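Local structure of P protein (Mumps virus, 3BBZ) at residues M6-I11 with Q26-A31. The protein is the viral phosphoprotein, whose C-terminal domain binds the nucleocapsid and so probably brings the polymerase to its template during viral replication. The protein carries 1 engineered substitution. Sequence-based numbering, arbitrary orientation.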
ATOM      1  N   MET A   6       1.474  -7.136   6.008  1.00  4.42           N
ATOM      2  CA  MET A   6       1.728  -5.870   6.698  1.00  4.43           C
ATOM      3  C   MET A   6       1.269  -4.672   5.883  1.00  3.20           C
ATOM      4  O   MET A   6       0.570  -3.805   6.411  1.00  2.98           O
ATOM      5  CB  MET A   6       3.234  -5.716   7.004  1.00  6.22           C
ATOM      6  CG  MET A   6       3.817  -6.597   8.102  1.00  8.41           C
ATOM      7  SD  MET A   6       2.742  -6.779   9.547  1.00 19.19           S
ATOM      8  CE  MET A   6       1.824  -8.296   9.183  1.00 15.52           C
ATOM      9  N   ILE A   7       1.663  -4.604   4.602  1.00  2.30           N
ATOM     10  CA  ILE A   7       1.271  -3.462   3.725  1.00  2.00           C
ATOM     11  C   ILE A   7      -0.217  -3.502   3.399  1.00  2.41           C
ATOM     12  O   ILE A   7      -0.826  -2.438   3.309  1.00  2.95           O
ATOM     13  CB  ILE A   7       2.159  -3.314   2.449  1.00  2.00           C
ATOM     14  CG1 ILE A   7       3.658  -3.226   2.833  1.00  2.00           C
ATOM     15  CG2 ILE A   7       1.749  -2.083   1.576  1.00  2.00           C
ATOM     16  CD1 ILE A   7       4.624  -3.602   1.650  1.00  2.50           C
ATOM     17  N   THR A   8      -0.836  -4.686   3.276  1.00  2.00           N
ATOM     18  CA  THR A   8      -2.296  -4.718   3.123  1.00  3.51           C
ATOM     19  C   THR A   8      -2.983  -4.104   4.351  1.00  4.52           C
ATOM     20  O   THR A   8      -3.920  -3.366   4.192  1.00  4.19           O
ATOM     21  CB  THR A   8      -2.877  -6.096   2.825  1.00  3.06           C
ATOM     22  OG1 THR A   8      -2.211  -6.633   1.692  1.00  6.09           O
ATOM     23  CG2 THR A   8      -4.389  -6.026   2.525  1.00  3.14           C
ATOM     24  N   LYS A   9      -2.469  -4.386   5.557  1.00  4.97           N
ATOM     25  CA  LYS A   9      -3.019  -3.794   6.778  1.00  5.06           C
ATOM     26  C   LYS A   9      -2.742  -2.321   6.856  1.00  5.65           C
ATOM     27  O   LYS A   9      -3.600  -1.565   7.347  1.00  5.44           O
ATOM     28  CB  LYS A   9      -2.468  -4.511   8.016  1.00  5.56           C
ATOM     29  CG  LYS A   9      -2.874  -6.013   8.047  1.00  3.66           C
ATOM     30  CD  LYS A   9      -2.452  -6.737   9.253  1.00  5.78           C
ATOM     31  CE  LYS A   9      -3.221  -6.240  10.522  1.00 11.31           C
ATOM     32  NZ  LYS A   9      -4.711  -6.245  10.360  1.00 16.56           N
ATOM     33  N   MET A  10      -1.577  -1.889   6.371  1.00  5.38           N
ATOM     34  CA  MET A  10      -1.317  -0.450   6.260  1.00  7.95           C
ATOM     35  C   MET A  10      -2.356   0.282   5.446  1.00  5.52           C
ATOM     36  O   MET A  10      -2.781   1.364   5.799  1.00  5.78           O
ATOM     37  CB  MET A  10       0.079  -0.123   5.712  1.00  7.54           C
ATOM     38  CG  MET A  10       1.192  -0.386   6.703  1.00  9.24           C
ATOM     39  SD  MET A  10       2.750  -0.067   5.879  1.00 15.49           S
ATOM     40  CE  MET A  10       3.871  -0.937   6.909  1.00 13.19           C
ATOM     41  N   ILE A  11      -2.753  -0.311   4.346  1.00  5.94           N
ATOM     42  CA  ILE A  11      -3.681   0.325   3.439  1.00  5.51           C
ATOM     43  C   ILE A  11      -5.038   0.434   4.122  1.00  7.21           C
ATOM     44  O   ILE A  11      -5.644   1.506   4.162  1.00  8.46           O
ATOM     45  CB  ILE A  11      -3.817  -0.484   2.109  1.00  4.78           C
ATOM     46  CG1 ILE A  11      -2.500  -0.475   1.358  1.00  2.70           C
ATOM     47  CG2 ILE A  11      -4.928   0.164   1.222  1.00  3.28           C
ATOM     48  CD1 ILE A  11      -2.343  -1.597   0.316  1.00  5.14           C
ATOM     49  N   GLN A  26      -4.400  -3.069  -5.795  1.00  3.93           N
ATOM     50  CA  GLN A  26      -3.992  -3.493  -7.137  1.00  4.72           C
ATOM     51  C   GLN A  26      -2.493  -3.328  -7.296  1.00  5.31           C
ATOM     52  O   GLN A  26      -1.856  -4.215  -7.783  1.00  6.08           O
ATOM     53  CB  GLN A  26      -4.733  -2.712  -8.223  1.00  2.78           C
ATOM     54  CG  GLN A  26      -6.207  -3.135  -8.414  1.00  7.32           C
ATOM     55  CD  GLN A  26      -6.417  -4.096  -9.594  1.00  9.04           C
ATOM     56  OE1 GLN A  26      -5.457  -4.660 -10.102  1.00  8.25           O
ATOM     57  NE2 GLN A  26      -7.688  -4.291 -10.011  1.00  6.42           N
ATOM     58  N   ARG A  27      -1.947  -2.176  -6.890  1.00  6.17           N
ATOM     59  CA  ARG A  27      -0.496  -1.937  -6.880  1.00  7.66           C
ATOM     60  C   ARG A  27       0.285  -2.983  -6.078  1.00  6.77           C
ATOM     61  O   ARG A  27       1.274  -3.547  -6.543  1.00  6.83           O
ATOM     62  CB  ARG A  27      -0.216  -0.517  -6.363  1.00  7.72           C
ATOM     63  CG  ARG A  27       1.134   0.058  -6.764  1.00 11.74           C
ATOM     64  CD  ARG A  27       1.216   1.593  -6.597  1.00 11.28           C
ATOM     65  NE  ARG A  27       2.630   2.010  -6.543  1.00 18.05           N
ATOM     66  CZ  ARG A  27       3.094   3.067  -5.858  1.00 20.64           C
ATOM     67  NH1 ARG A  27       2.277   3.852  -5.166  1.00 19.79           N
ATOM     68  NH2 ARG A  27       4.396   3.351  -5.873  1.00 22.57           N
ATOM     69  N   LEU A  28      -0.181  -3.273  -4.864  1.00  6.77           N
ATOM     70  CA  LEU A  28       0.501  -4.199  -4.008  1.00  5.37           C
ATOM     71  C   LEU A  28       0.465  -5.621  -4.557  1.00  6.23           C
ATOM     72  O   LEU A  28       1.480  -6.321  -4.507  1.00  4.75           O
ATOM     73  CB  LEU A  28      -0.081  -4.157  -2.603  1.00  5.81           C
ATOM     74  CG  LEU A  28       0.558  -5.016  -1.503  1.00  6.33           C
ATOM     75  CD1 LEU A  28       2.030  -4.684  -1.311  1.00  7.28           C
ATOM     76  CD2 LEU A  28      -0.226  -4.868  -0.176  1.00  2.74           C
ATOM     77  N   ALA A  29      -0.678  -6.018  -5.110  1.00  5.86           N
ATOM     78  CA  ALA A  29      -0.842  -7.372  -5.640  1.00  6.92           C
ATOM     79  C   ALA A  29       0.124  -7.662  -6.818  1.00  7.77           C
ATOM     80  O   ALA A  29       0.477  -8.817  -7.059  1.00  8.11           O
ATOM     81  CB  ALA A  29      -2.278  -7.604  -6.052  1.00  6.43           C
ATOM     82  N   LYS A  30       0.551  -6.606  -7.518  1.00  8.10           N
ATOM     83  CA  LYS A  30       1.330  -6.707  -8.747  1.00  9.52           C
ATOM     84  C   LYS A  30       2.790  -6.407  -8.550  1.00  9.80           C
ATOM     85  O   LYS A  30       3.462  -6.230  -9.555  1.00 11.26           O
ATOM     86  CB  LYS A  30       0.831  -5.677  -9.761  1.00  9.46           C
ATOM     87  CG  LYS A  30       0.045  -6.175 -10.959  1.00 14.67           C
ATOM     88  CD  LYS A  30      -1.190  -7.022 -10.585  1.00 22.18           C
ATOM     89  CE  LYS A  30      -2.479  -6.245 -10.636  1.00 24.99           C
ATOM     90  NZ  LYS A  30      -3.013  -5.988  -9.262  1.00 26.36           N
ATOM     91  N   ALA A  31       3.248  -6.239  -7.302  1.00  9.25           N
ATOM     92  CA  ALA A  31       4.652  -5.949  -6.976  1.00  9.95           C
ATOM     93  C   ALA A  31       5.174  -7.006  -6.002  1.00 11.03           C
ATOM     94  O   ALA A  31       4.429  -7.542  -5.185  1.00 10.73           O
ATOM     95  CB  ALA A  31       4.822  -4.545  -6.342  1.00 10.59           C
TER
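L28 has CG anti to its own backbone N (chi1 -177°), which points the side chain at helix 3-14. Its CD1 meets I7 alone, while its CD2 reaches I7, T8 and I11. I7 turns CG2 the same way, anti to N. That methyl and CB meet the fork of L28. CG2 of I7 is 3.8 Å from CD2 of L28 and about as far from CD1 of the same leucine. CD2 is the more engaged branch. CD2 of L28 also touches CD1 of I11 at 3.9 Å. CD2 of L28 lies 3.5 Å from N of T8, so it rests on the helix backbone too. OG1 of T8 comes within 3.2 Å of CD2 of L28, a tight polar-to-methyl contact. This hydroxyl is hydrogen-bonded to O of K4, one turn earlier. The chain is a compact three-helix bundle, and here the C-terminal end of helix 18-29 packs on the middle of helix 3-14. Helix 34-47 supplies I44, which touches both I7 and I11. No hydrogen bond joins 6-11 to 26-31, but NZ of K4 bonds to O of L28 and O of A31. Where helix 18-29 ends, away from the interface, NZ of K30 folds back in two hydrogen bonds within 26-31, to O and OE1 of Q26.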